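Local coordinates for SusD superfamily protein (PDB 3OTN) that probably binds carbohydrate or another nutrient at the bacterial outer membrane, at residues Gln306-Asn311 with Tyr334-Phe339. Residues are numbered along the deposited sequence; the frame is centred on the assembly and turned at random.
Sequences QYFFTN and YYIYKF. With EDO (1,2-ethanediol), chain O.
K338 and Y307 lie side by side and point the same way, beside a short antiparallel strand pair of this SusD-family protein. Strand 308-312 is the middle strand of a three-stranded sheet, and strand 334-336 borders it. F309 and Y335 form the hydrogen-bonded pair: F309 N reaches Y335 O at 2.8 Å, and Y335 N reaches F309 O at 2.9 Å. Just before its strand, Y307 offers its O to Y337 N, which lies above the Y307 carbonyl plane, and to a weak bond from K338 N. The K338 chain is extended. It runs across one face of the Y307 ring, with CD 3.7 Å from the ring centroid and almost on the normal, a CH-pi contact. K338 NZ continues to a salt bridge with E421 and to the carbonyls of C419 and D417; Y307 OH also bonds D417 O. An alanine in place of Y307 would probably leave the lysine chain without its aromatic cover and D417 O without the phenol bond. The side chains of F309 and Y337 cross at about a right angle; their ring planes are inclined at 50°, an oblique pair. Y337 CG stands anti to its backbone N (chi1 -158°), which sets the ring against F309. CD1 of Y337 sits over one face of the F309 ring, toward the rim, 3.4 Å from F309 CG. At the edge of that ring, F309 CE1 lies 3.5 Å from Y335 CB.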
ATOM      1  N   GLN A 306     -15.795  12.929  -5.617  1.00 21.96           N
ATOM      2  CA  GLN A 306     -14.419  12.818  -6.062  1.00 23.30           C
ATOM      3  C   GLN A 306     -13.824  11.802  -5.109  1.00 20.44           C
ATOM      4  O   GLN A 306     -14.118  10.631  -5.261  1.00 20.97           O
ATOM      5  CB  GLN A 306     -13.728  14.186  -6.100  1.00 24.80           C
ATOM      6  CG  GLN A 306     -14.364  15.092  -7.181  1.00 24.05           C
ATOM      7  CD  GLN A 306     -14.111  14.612  -8.624  1.00 27.41           C
ATOM      8  OE1 GLN A 306     -13.184  13.865  -8.899  1.00 22.24           O
ATOM      9  NE2 GLN A 306     -14.919  15.090  -9.540  1.00 24.33           N
ATOM     10  N   TYR A 307     -13.052  12.203  -4.110  1.00 20.78           N
ATOM     11  CA  TYR A 307     -12.519  11.237  -3.157  1.00 19.25           C
ATOM     12  C   TYR A 307     -13.514  10.853  -2.073  1.00 22.76           C
ATOM     13  O   TYR A 307     -13.398   9.766  -1.473  1.00 23.43           O
ATOM     14  CB  TYR A 307     -11.244  11.785  -2.536  1.00 21.27           C
ATOM     15  CG  TYR A 307      -9.965  11.572  -3.311  1.00 20.25           C
ATOM     16  CD1 TYR A 307      -9.939  11.053  -4.612  1.00 25.30           C
ATOM     17  CD2 TYR A 307      -8.747  11.904  -2.726  1.00 19.05           C
ATOM     18  CE1 TYR A 307      -8.735  10.817  -5.270  1.00 21.82           C
ATOM     19  CE2 TYR A 307      -7.531  11.652  -3.381  1.00 22.84           C
ATOM     20  CZ  TYR A 307      -7.534  11.134  -4.656  1.00 22.77           C
ATOM     21  OH  TYR A 307      -6.346  10.925  -5.323  1.00 19.15           O
ATOM     22  N   PHE A 308     -14.479  11.739  -1.813  1.00 18.18           N
ATOM     23  CA  PHE A 308     -15.454  11.546  -0.751  1.00 19.08           C
ATOM     24  C   PHE A 308     -16.867  11.721  -1.275  1.00 20.32           C
ATOM     25  O   PHE A 308     -17.083  12.380  -2.311  1.00 22.84           O
ATOM     26  CB  PHE A 308     -15.179  12.522   0.422  1.00 18.83           C
ATOM     27  CG  PHE A 308     -13.768  12.453   0.919  1.00 20.42           C
ATOM     28  CD1 PHE A 308     -13.309  11.314   1.555  1.00 20.28           C
ATOM     29  CD2 PHE A 308     -12.862  13.488   0.645  1.00 23.77           C
ATOM     30  CE1 PHE A 308     -11.979  11.233   1.980  1.00 22.67           C
ATOM     31  CE2 PHE A 308     -11.543  13.402   1.030  1.00 21.65           C
ATOM     32  CZ  PHE A 308     -11.093  12.287   1.710  1.00 18.57           C
ATOM     33  N   PHE A 309     -17.819  11.139  -0.555  1.00 22.12           N
ATOM     34  CA  PHE A 309     -19.253  11.349  -0.811  1.00 22.50           C
ATOM     35  C   PHE A 309     -20.047  11.420   0.477  1.00 23.28           C
ATOM     36  O   PHE A 309     -19.575  11.020   1.538  1.00 25.66           O
ATOM     37  CB  PHE A 309     -19.840  10.365  -1.843  1.00 23.72           C
ATOM     38  CG  PHE A 309     -20.069   8.943  -1.365  1.00 23.18           C
ATOM     39  CD1 PHE A 309     -19.061   8.184  -0.784  1.00 23.10           C
ATOM     40  CD2 PHE A 309     -21.302   8.312  -1.625  1.00 26.71           C
ATOM     41  CE1 PHE A 309     -19.272   6.831  -0.417  1.00 23.22           C
ATOM     42  CE2 PHE A 309     -21.525   6.969  -1.253  1.00 27.92           C
ATOM     43  CZ  PHE A 309     -20.513   6.227  -0.657  1.00 20.32           C
ATOM     44  N   THR A 310     -21.223  12.032   0.373  1.00 24.35           N
ATOM     45  CA  THR A 310     -22.082  12.353   1.526  1.00 24.21           C
ATOM     46  C   THR A 310     -23.560  12.054   1.266  1.00 24.57           C
ATOM     47  O   THR A 310     -24.377  12.166   2.170  1.00 25.60           O
ATOM     48  CB  THR A 310     -21.982  13.857   1.856  1.00 25.02           C
ATOM     49  OG1 THR A 310     -22.440  14.603   0.730  1.00 22.66           O
ATOM     50  CG2 THR A 310     -20.568  14.281   2.175  1.00 24.36           C
ATOM     51  N   ASN A 311     -23.918  11.733   0.023  1.00 23.91           N
ATOM     52  CA  ASN A 311     -25.245  11.283  -0.305  1.00 22.59           C
ATOM     53  C   ASN A 311     -25.207  10.243  -1.446  1.00 23.21           C
ATOM     54  O   ASN A 311     -24.238  10.167  -2.218  1.00 24.99           O
ATOM     55  CB  ASN A 311     -26.132  12.490  -0.664  1.00 25.26           C
ATOM     56  CG  ASN A 311     -25.743  13.130  -1.993  1.00 27.84           C
ATOM     57  OD1 ASN A 311     -25.820  12.499  -3.038  1.00 27.19           O
ATOM     58  ND2 ASN A 311     -25.337  14.390  -1.950  1.00 25.93           N
ATOM     59  N   TYR A 334     -19.121  12.124   5.977  1.00 23.83           N
ATOM     60  CA  TYR A 334     -18.233  11.844   4.853  1.00 23.98           C
ATOM     61  C   TYR A 334     -17.908  10.352   4.772  1.00 23.26           C
ATOM     62  O   TYR A 334     -17.642   9.697   5.778  1.00 20.96           O
ATOM     63  CB  TYR A 334     -16.928  12.624   4.974  1.00 23.39           C
ATOM     64  CG  TYR A 334     -17.100  14.132   5.104  1.00 25.95           C
ATOM     65  CD1 TYR A 334     -17.601  14.889   4.051  1.00 26.73           C
ATOM     66  CD2 TYR A 334     -16.668  14.803   6.254  1.00 28.89           C
ATOM     67  CE1 TYR A 334     -17.723  16.287   4.157  1.00 25.52           C
ATOM     68  CE2 TYR A 334     -16.791  16.184   6.376  1.00 31.57           C
ATOM     69  CZ  TYR A 334     -17.303  16.926   5.324  1.00 31.78           C
ATOM     70  OH  TYR A 334     -17.396  18.304   5.475  1.00 40.31           O
ATOM     71  N   TYR A 335     -17.922   9.832   3.550  1.00 21.63           N
ATOM     72  CA  TYR A 335     -17.465   8.485   3.262  1.00 21.41           C
ATOM     73  C   TYR A 335     -16.494   8.517   2.090  1.00 19.44           C
ATOM     74  O   TYR A 335     -16.532   9.447   1.258  1.00 21.93           O
ATOM     75  CB  TYR A 335     -18.655   7.593   2.970  1.00 23.09           C
ATOM     76  CG  TYR A 335     -19.528   7.428   4.186  1.00 23.50           C
ATOM     77  CD1 TYR A 335     -19.295   6.383   5.087  1.00 22.46           C
ATOM     78  CD2 TYR A 335     -20.549   8.346   4.480  1.00 25.08           C
ATOM     79  CE1 TYR A 335     -20.069   6.243   6.257  1.00 22.23           C
ATOM     80  CE2 TYR A 335     -21.329   8.214   5.649  1.00 23.88           C
ATOM     81  CZ  TYR A 335     -21.084   7.158   6.522  1.00 24.03           C
ATOM     82  OH  TYR A 335     -21.844   7.003   7.659  1.00 31.41           O
ATOM     83  N   ILE A 336     -15.615   7.521   2.045  1.00 19.11           N
ATOM     84  CA  ILE A 336     -14.665   7.389   0.953  1.00 20.07           C
ATOM     85  C   ILE A 336     -15.341   6.879  -0.311  1.00 20.10           C
ATOM     86  O   ILE A 336     -15.907   5.796  -0.328  1.00 21.82           O
ATOM     87  CB  ILE A 336     -13.467   6.512   1.329  1.00 19.96           C
ATOM     88  CG1 ILE A 336     -12.647   7.214   2.429  1.00 21.60           C
ATOM     89  CG2 ILE A 336     -12.594   6.303   0.056  1.00 14.18           C
ATOM     90  CD1 ILE A 336     -11.901   6.274   3.426  1.00 17.64           C
ATOM     91  N   TYR A 337     -15.274   7.710  -1.351  1.00 21.87           N
ATOM     92  CA  TYR A 337     -15.757   7.433  -2.700  1.00 22.18           C
ATOM     93  C   TYR A 337     -14.625   7.080  -3.664  1.00 21.33           C
ATOM     94  O   TYR A 337     -14.888   6.625  -4.781  1.00 19.07           O
ATOM     95  CB  TYR A 337     -16.466   8.687  -3.250  1.00 23.44           C
ATOM     96  CG  TYR A 337     -17.444   8.462  -4.372  1.00 24.48           C
ATOM     97  CD1 TYR A 337     -18.610   7.723  -4.176  1.00 22.44           C
ATOM     98  CD2 TYR A 337     -17.217   9.004  -5.653  1.00 20.46           C
ATOM     99  CE1 TYR A 337     -19.537   7.535  -5.223  1.00 21.97           C
ATOM    100  CE2 TYR A 337     -18.146   8.800  -6.695  1.00 22.42           C
ATOM    101  CZ  TYR A 337     -19.298   8.082  -6.464  1.00 21.67           C
ATOM    102  OH  TYR A 337     -20.207   7.889  -7.484  1.00 23.97           O
ATOM    103  N   LYS A 338     -13.374   7.237  -3.222  1.00 21.12           N
ATOM    104  CA  LYS A 338     -12.174   7.048  -4.079  1.00 21.56           C
ATOM    105  C   LYS A 338     -12.134   5.708  -4.840  1.00 20.13           C
ATOM    106  O   LYS A 338     -11.667   5.635  -5.991  1.00 19.70           O
ATOM    107  CB  LYS A 338     -10.947   7.227  -3.195  1.00 24.16           C
ATOM    108  CG  LYS A 338      -9.645   7.383  -3.857  1.00 31.72           C
ATOM    109  CD  LYS A 338      -8.612   7.864  -2.834  1.00 28.81           C
ATOM    110  CE  LYS A 338      -7.254   7.840  -3.429  1.00 21.10           C
ATOM    111  NZ  LYS A 338      -6.226   8.493  -2.593  1.00 19.92           N
ATOM    112  N   PHE A 339     -12.714   4.677  -4.236  1.00 17.27           N
ATOM    113  CA  PHE A 339     -12.683   3.310  -4.769  1.00 20.06           C
ATOM    114  C   PHE A 339     -14.073   2.765  -5.099  1.00 17.05           C
ATOM    115  O   PHE A 339     -14.258   1.576  -5.133  1.00 20.54           O
ATOM    116  CB  PHE A 339     -11.987   2.414  -3.749  1.00 18.96           C
ATOM    117  CG  PHE A 339     -10.672   2.979  -3.255  1.00 21.25           C
ATOM    118  CD1 PHE A 339      -9.624   3.191  -4.142  1.00 24.46           C
ATOM    119  CD2 PHE A 339     -10.485   3.308  -1.913  1.00 22.51           C
ATOM    120  CE1 PHE A 339      -8.395   3.692  -3.700  1.00 28.01           C
ATOM    121  CE2 PHE A 339      -9.259   3.816  -1.468  1.00 20.68           C
ATOM    122  CZ  PHE A 339      -8.219   3.993  -2.368  1.00 19.08           C
TER
HETATM  123  C1  EDO O 627     -26.108  15.821   1.668  1.00 41.06           C
HETATM  124  O1  EDO O 627     -25.281  15.796   0.508  1.00 36.83           O
HETATM  125  C2  EDO O 627     -25.662  16.965   2.583  1.00 49.45           C
HETATM  126  O2  EDO O 627     -24.423  16.622   3.197  1.00 48.95           O